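Local structure of putative alpha-L-fucosidase (Bacteroides thetaiotaomicron, 3EYP) at residues A[314-328]-A[448-460]. The protein probably hydrolyses alpha-L-fucosidic linkages, pairing a TIM-barrel-type catalytic domain with a C-terminal F5/8 type C domain. Sequence-based numbering, arbitrary orientation.
Sequences LLKQGIDETFSTNLL and IHTFGVYKQSPVF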
loop_
_atom_site.group_PDB
_atom_site.type_symbol
_atom_site.label_atom_id
_atom_site.label_comp_id
_atom_site.label_asym_id
_atom_site.label_seq_id
_atom_site.Cartn_x
_atom_site.Cartn_y
_atom_site.Cartn_z
ATOM N N LEU A 314 16.995 -2.899 -6.320
ATOM C CA LEU A 314 17.188 -2.147 -7.572
ATOM C C LEU A 314 15.995 -1.200 -7.821
ATOM O O LEU A 314 16.158 -0.085 -8.281
ATOM C CB LEU A 314 17.384 -3.092 -8.763
ATOM C CG LEU A 314 18.656 -3.960 -8.714
ATOM C CD1 LEU A 314 18.722 -5.018 -9.852
ATOM C CD2 LEU A 314 19.896 -3.056 -8.663
ATOM N N LEU A 315 14.783 -1.656 -7.530
ATOM C CA LEU A 315 13.619 -0.756 -7.650
ATOM C C LEU A 315 13.847 0.482 -6.789
ATOM O O LEU A 315 13.538 1.608 -7.184
ATOM C CB LEU A 315 12.323 -1.473 -7.276
ATOM C CG LEU A 315 11.016 -0.669 -7.165
ATOM C CD1 LEU A 315 10.560 -0.088 -8.476
ATOM C CD2 LEU A 315 9.969 -1.563 -6.523
ATOM N N LYS A 316 14.398 0.288 -5.615
ATOM C CA LYS A 316 14.562 1.428 -4.657
ATOM C C LYS A 316 15.578 2.432 -5.226
ATOM O O LYS A 316 15.369 3.661 -5.233
ATOM C CB LYS A 316 15.025 0.944 -3.278
ATOM C CG LYS A 316 15.569 2.014 -2.381
ATOM C CD LYS A 316 14.501 3.040 -2.045
ATOM C CE LYS A 316 14.932 4.013 -0.933
ATOM N NZ LYS A 316 13.843 5.078 -0.855
ATOM N N GLN A 317 16.661 1.861 -5.721
ATOM C CA GLN A 317 17.712 2.672 -6.371
ATOM C C GLN A 317 17.150 3.433 -7.556
ATOM O O GLN A 317 17.403 4.631 -7.746
ATOM C CB GLN A 317 18.906 1.843 -6.829
ATOM C CG GLN A 317 20.023 2.771 -7.284
ATOM C CD GLN A 317 21.124 2.097 -8.033
ATOM O OE1 GLN A 317 21.435 0.930 -7.801
ATOM N NE2 GLN A 317 21.770 2.851 -8.901
ATOM N N GLY A 318 16.372 2.744 -8.331
ATOM C CA GLY A 318 15.701 3.347 -9.476
ATOM C C GLY A 318 14.774 4.488 -9.099
ATOM O O GLY A 318 14.759 5.549 -9.738
ATOM N N ILE A 319 13.991 4.276 -8.053
ATOM C CA ILE A 319 13.032 5.244 -7.627
ATOM C C ILE A 319 13.845 6.459 -7.134
ATOM O O ILE A 319 13.569 7.634 -7.488
ATOM C CB ILE A 319 12.055 4.713 -6.491
ATOM C CG1 ILE A 319 11.027 3.717 -7.045
ATOM C CG2 ILE A 319 11.229 5.836 -5.859
ATOM C CD1 ILE A 319 10.429 2.767 -5.917
ATOM N N ASP A 320 14.862 6.169 -6.330
ATOM C CA ASP A 320 15.655 7.244 -5.728
ATOM C C ASP A 320 16.298 8.110 -6.788
ATOM O O ASP A 320 16.149 9.333 -6.768
ATOM C CB ASP A 320 16.671 6.713 -4.740
ATOM C CG ASP A 320 16.033 6.343 -3.395
ATOM O OD1 ASP A 320 14.826 6.606 -3.141
ATOM O OD2 ASP A 320 16.772 5.763 -2.592
ATOM N N GLU A 321 16.913 7.473 -7.773
ATOM C CA GLU A 321 17.563 8.224 -8.847
ATOM C C GLU A 321 16.580 9.037 -9.637
ATOM O O GLU A 321 16.848 10.156 -9.991
ATOM C CB GLU A 321 18.343 7.359 -9.813
ATOM C CG GLU A 321 19.442 6.679 -9.108
ATOM C CD GLU A 321 20.361 5.967 -10.002
ATOM O OE1 GLU A 321 19.969 5.723 -11.226
ATOM O OE2 GLU A 321 21.481 5.669 -9.441
ATOM N N THR A 322 15.430 8.453 -9.911
ATOM C CA THR A 322 14.432 9.098 -10.737
ATOM C C THR A 322 13.952 10.413 -10.125
ATOM O O THR A 322 13.941 11.433 -10.800
ATOM C CB THR A 322 13.234 8.142 -11.038
ATOM O OG1 THR A 322 13.701 7.057 -11.838
ATOM C CG2 THR A 322 12.103 8.901 -11.795
ATOM N N PHE A 323 13.581 10.379 -8.841
ATOM C CA PHE A 323 12.914 11.508 -8.162
ATOM C C PHE A 323 13.879 12.424 -7.368
ATOM O O PHE A 323 13.476 13.373 -6.722
ATOM C CB PHE A 323 11.724 11.010 -7.327
ATOM C CG PHE A 323 10.672 10.306 -8.175
ATOM C CD1 PHE A 323 9.808 11.043 -8.979
ATOM C CD2 PHE A 323 10.601 8.909 -8.227
ATOM C CE1 PHE A 323 8.848 10.412 -9.770
ATOM C CE2 PHE A 323 9.630 8.264 -9.034
ATOM C CZ PHE A 323 8.771 8.999 -9.789
ATOM N N SER A 324 15.163 12.160 -7.513
ATOM C CA SER A 324 16.177 12.924 -6.796
ATOM C C SER A 324 16.245 14.345 -7.335
ATOM O O SER A 324 16.462 15.288 -6.602
ATOM C CB SER A 324 17.564 12.282 -6.884
ATOM O OG SER A 324 18.002 12.201 -8.239
ATOM N N THR A 325 16.006 14.508 -8.607
ATOM C CA THR A 325 16.155 15.820 -9.216
ATOM C C THR A 325 14.898 16.269 -9.939
ATOM O O THR A 325 14.607 15.811 -11.040
ATOM C CB THR A 325 17.394 15.849 -10.152
ATOM O OG1 THR A 325 18.551 15.449 -9.391
ATOM C CG2 THR A 325 17.642 17.250 -10.730
ATOM N N ASN A 326 14.157 17.146 -9.282
ATOM C CA ASN A 326 13.032 17.823 -9.924
ATOM C C ASN A 326 13.604 18.835 -10.931
ATOM O O ASN A 326 14.190 19.852 -10.548
ATOM C CB ASN A 326 12.171 18.525 -8.888
ATOM C CG ASN A 326 10.949 19.128 -9.474
ATOM O OD1 ASN A 326 10.773 19.170 -10.706
ATOM N ND2 ASN A 326 10.086 19.618 -8.603
ATOM N N LEU A 327 13.438 18.506 -12.203
ATOM C CA LEU A 327 14.007 19.282 -13.310
ATOM C C LEU A 327 13.372 20.655 -13.415
ATOM O O LEU A 327 13.861 21.538 -14.138
ATOM C CB LEU A 327 13.868 18.545 -14.632
ATOM C CG LEU A 327 14.691 17.252 -14.648
ATOM C CD1 LEU A 327 14.557 16.527 -15.980
ATOM C CD2 LEU A 327 16.186 17.546 -14.284
ATOM N N LEU A 328 12.293 20.853 -12.680
ATOM C CA LEU A 328 11.654 22.161 -12.703
ATOM C C LEU A 328 12.367 23.092 -11.741
ATOM O O LEU A 328 12.137 24.302 -11.761
ATOM C CB LEU A 328 10.174 22.108 -12.314
ATOM C CG LEU A 328 9.247 21.348 -13.239
ATOM C CD1 LEU A 328 7.824 21.428 -12.693
ATOM C CD2 LEU A 328 9.362 21.845 -14.688
ATOM N N ILE A 448 -1.806 21.973 -3.525
ATOM C CA ILE A 448 -0.803 21.060 -4.092
ATOM C C ILE A 448 0.586 21.201 -3.445
ATOM O O ILE A 448 1.235 22.283 -3.463
ATOM C CB ILE A 448 -0.719 21.248 -5.621
ATOM C CG1 ILE A 448 -2.107 20.950 -6.241
ATOM C CG2 ILE A 448 0.397 20.327 -6.240
ATOM C CD1 ILE A 448 -2.393 21.647 -7.554
ATOM N N HIS A 449 1.050 20.080 -2.917
ATOM C CA HIS A 449 2.301 20.038 -2.168
ATOM C C HIS A 449 3.480 20.092 -3.116
ATOM O O HIS A 449 4.454 20.799 -2.898
ATOM C CB HIS A 449 2.439 18.739 -1.327
ATOM C CG HIS A 449 1.888 18.838 0.051
ATOM N ND1 HIS A 449 2.349 19.767 0.967
ATOM C CD2 HIS A 449 0.989 18.068 0.715
ATOM C CE1 HIS A 449 1.697 19.614 2.109
ATOM N NE2 HIS A 449 0.884 18.577 1.991
ATOM N N THR A 450 3.344 19.330 -4.175
ATOM C CA THR A 450 4.460 19.006 -5.032
ATOM C C THR A 450 4.078 18.920 -6.461
ATOM O O THR A 450 3.048 18.359 -6.817
ATOM C CB THR A 450 5.106 17.614 -4.603
ATOM O OG1 THR A 450 5.406 17.642 -3.192
ATOM C CG2 THR A 450 6.351 17.309 -5.418
ATOM N N PHE A 451 4.949 19.467 -7.297
ATOM C CA PHE A 451 4.882 19.230 -8.745
ATOM C C PHE A 451 6.290 19.152 -9.309
ATOM O O PHE A 451 7.128 19.960 -8.972
ATOM C CB PHE A 451 4.056 20.283 -9.492
ATOM C CG PHE A 451 3.946 20.017 -10.985
ATOM C CD1 PHE A 451 3.240 18.923 -11.461
ATOM C CD2 PHE A 451 4.535 20.884 -11.914
ATOM C CE1 PHE A 451 3.148 18.706 -12.797
ATOM C CE2 PHE A 451 4.447 20.664 -13.256
ATOM C CZ PHE A 451 3.769 19.595 -13.720
ATOM N N GLY A 452 6.555 18.128 -10.098
ATOM C CA GLY A 452 7.859 17.921 -10.673
ATOM C C GLY A 452 7.858 17.139 -11.968
ATOM O O GLY A 452 6.899 16.483 -12.341
ATOM N N VAL A 453 8.935 17.319 -12.702
ATOM C CA VAL A 453 9.208 16.463 -13.841
ATOM C C VAL A 453 10.603 15.901 -13.645
ATOM O O VAL A 453 11.488 16.471 -12.958
ATOM C CB VAL A 453 9.069 17.192 -15.141
ATOM C CG1 VAL A 453 7.687 17.892 -15.224
ATOM C CG2 VAL A 453 10.273 18.202 -15.320
ATOM N N TYR A 454 10.792 14.764 -14.255
ATOM C CA TYR A 454 11.952 13.953 -13.927
ATOM C C TYR A 454 12.409 13.113 -15.106
ATOM O O TYR A 454 11.714 12.918 -16.120
ATOM C CB TYR A 454 11.628 13.035 -12.733
ATOM C CG TYR A 454 10.887 13.715 -11.572
ATOM C CD1 TYR A 454 11.592 14.241 -10.501
ATOM C CD2 TYR A 454 9.497 13.813 -11.553
ATOM C CE1 TYR A 454 10.960 14.893 -9.434
ATOM C CE2 TYR A 454 8.832 14.472 -10.506
ATOM C CZ TYR A 454 9.571 15.008 -9.439
ATOM O OH TYR A 454 8.961 15.633 -8.379
ATOM N N LYS A 455 13.612 12.595 -14.945
ATOM C CA LYS A 455 14.148 11.703 -15.927
ATOM C C LYS A 455 14.311 10.320 -15.251
ATOM O O LYS A 455 14.960 10.180 -14.201
ATOM C CB LYS A 455 15.480 12.252 -16.481
ATOM C CG LYS A 455 16.173 11.345 -17.474
ATOM C CD LYS A 455 15.406 11.024 -18.701
ATOM C CE LYS A 455 15.896 9.677 -19.314
ATOM N NZ LYS A 455 15.212 8.407 -18.716
ATOM N N GLN A 456 13.674 9.330 -15.854
ATOM C CA GLN A 456 13.612 7.986 -15.253
ATOM C C GLN A 456 15.005 7.393 -15.225
ATOM O O GLN A 456 15.761 7.544 -16.172
ATOM C CB GLN A 456 12.673 7.056 -16.012
ATOM C CG GLN A 456 11.233 7.369 -15.849
ATOM C CD GLN A 456 10.368 6.517 -16.687
ATOM O OE1 GLN A 456 10.371 5.282 -16.538
ATOM N NE2 GLN A 456 9.581 7.144 -17.584
ATOM N N SER A 457 15.301 6.711 -14.130
ATOM C CA SER A 457 16.617 6.096 -13.892
ATOM C C SER A 457 16.974 5.102 -14.965
ATOM O O SER A 457 16.117 4.404 -15.509
ATOM C CB SER A 457 16.705 5.412 -12.499
ATOM O OG SER A 457 17.835 4.551 -12.398
ATOM N N PRO A 458 18.269 5.012 -15.271
ATOM C CA PRO A 458 18.672 3.968 -16.199
ATOM C C PRO A 458 18.397 2.580 -15.670
ATOM O O PRO A 458 18.288 1.626 -16.408
ATOM C CB PRO A 458 20.175 4.196 -16.314
ATOM C CG PRO A 458 20.327 5.622 -16.013
ATOM C CD PRO A 458 19.369 5.924 -14.959
ATOM N N VAL A 459 18.277 2.491 -14.360
ATOM C CA VAL A 459 17.953 1.220 -13.731
ATOM C C VAL A 459 16.749 0.632 -14.390
ATOM O O VAL A 459 16.643 -0.547 -14.513
ATOM C CB VAL A 459 17.654 1.350 -12.203
ATOM C CG1 VAL A 459 17.069 -0.007 -11.678
ATOM C CG2 VAL A 459 18.935 1.762 -11.434
ATOM N N PHE A 460 15.857 1.486 -14.843
ATOM C CA PHE A 460 14.595 1.066 -15.458
ATOM C C PHE A 460 14.725 0.982 -16.969
ATOM O O PHE A 460 13.744 1.311 -17.681
ATOM C CB PHE A 460 13.442 2.061 -15.152
ATOM C CG PHE A 460 13.157 2.265 -13.690
ATOM C CD1 PHE A 460 13.296 1.237 -12.775
ATOM C CD2 PHE A 460 12.674 3.467 -13.237
ATOM C CE1 PHE A 460 13.015 1.445 -11.435
ATOM C CE2 PHE A 460 12.417 3.678 -11.895
ATOM C CZ PHE A 460 12.557 2.663 -11.006
HETATM O O HOH W 1 15.167 13.522 -12.627
#
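F323 of helix 306-323 turns its ring edge onto the face of Y454, a T-shaped pair with planes at 67° and F323 CD1 lying 3.7 Å above the plane of the Y454 ring, over its centre. Y454 is wedged in from strand 447-454: the T325 carbonyl oxygen sits near its CD1, and N326 CA packs against CE1. Just beyond, the N326 amide grips the strand. Its CG stands anti to the backbone N (chi1 -175°), which swings the amide onto the F451-V453 backbone: ND2 donates to F451 O (3.0 Å), while OD1 accepts V453 N (3.3 Å) and, from the opposite face of its plane, L328 N, closing an Asx turn. L327 N adds a straighter bond to V453 O (2.9 Å, 164°), and L328 CD1 presses on the F451 ring. At the other end residues 455-460 run back along the helix. There T322 OG1 accepts S457 N (2.8 Å) and donates to G318 O, so this buried hydroxyl is used both ways. Partly exposed E321 reaches in with OE1 to accept from S457 OG (2.7 Å), which itself accepts V459 N in an ST turn. G318, having no side chain, lets F460 CZ come within 3.4 Å of its C atom; W279 of helix 275-283 stacks on the same phenylalanine. The outer side is looser: T325 and K455 are exposed, the lysine chain leading away, though one water bridges T322 O and T325 O to K455 N. Directional bonds to backbone groups plus aromatic packing are consistent with a defined mutual orientation of barrel and beta-sandwich.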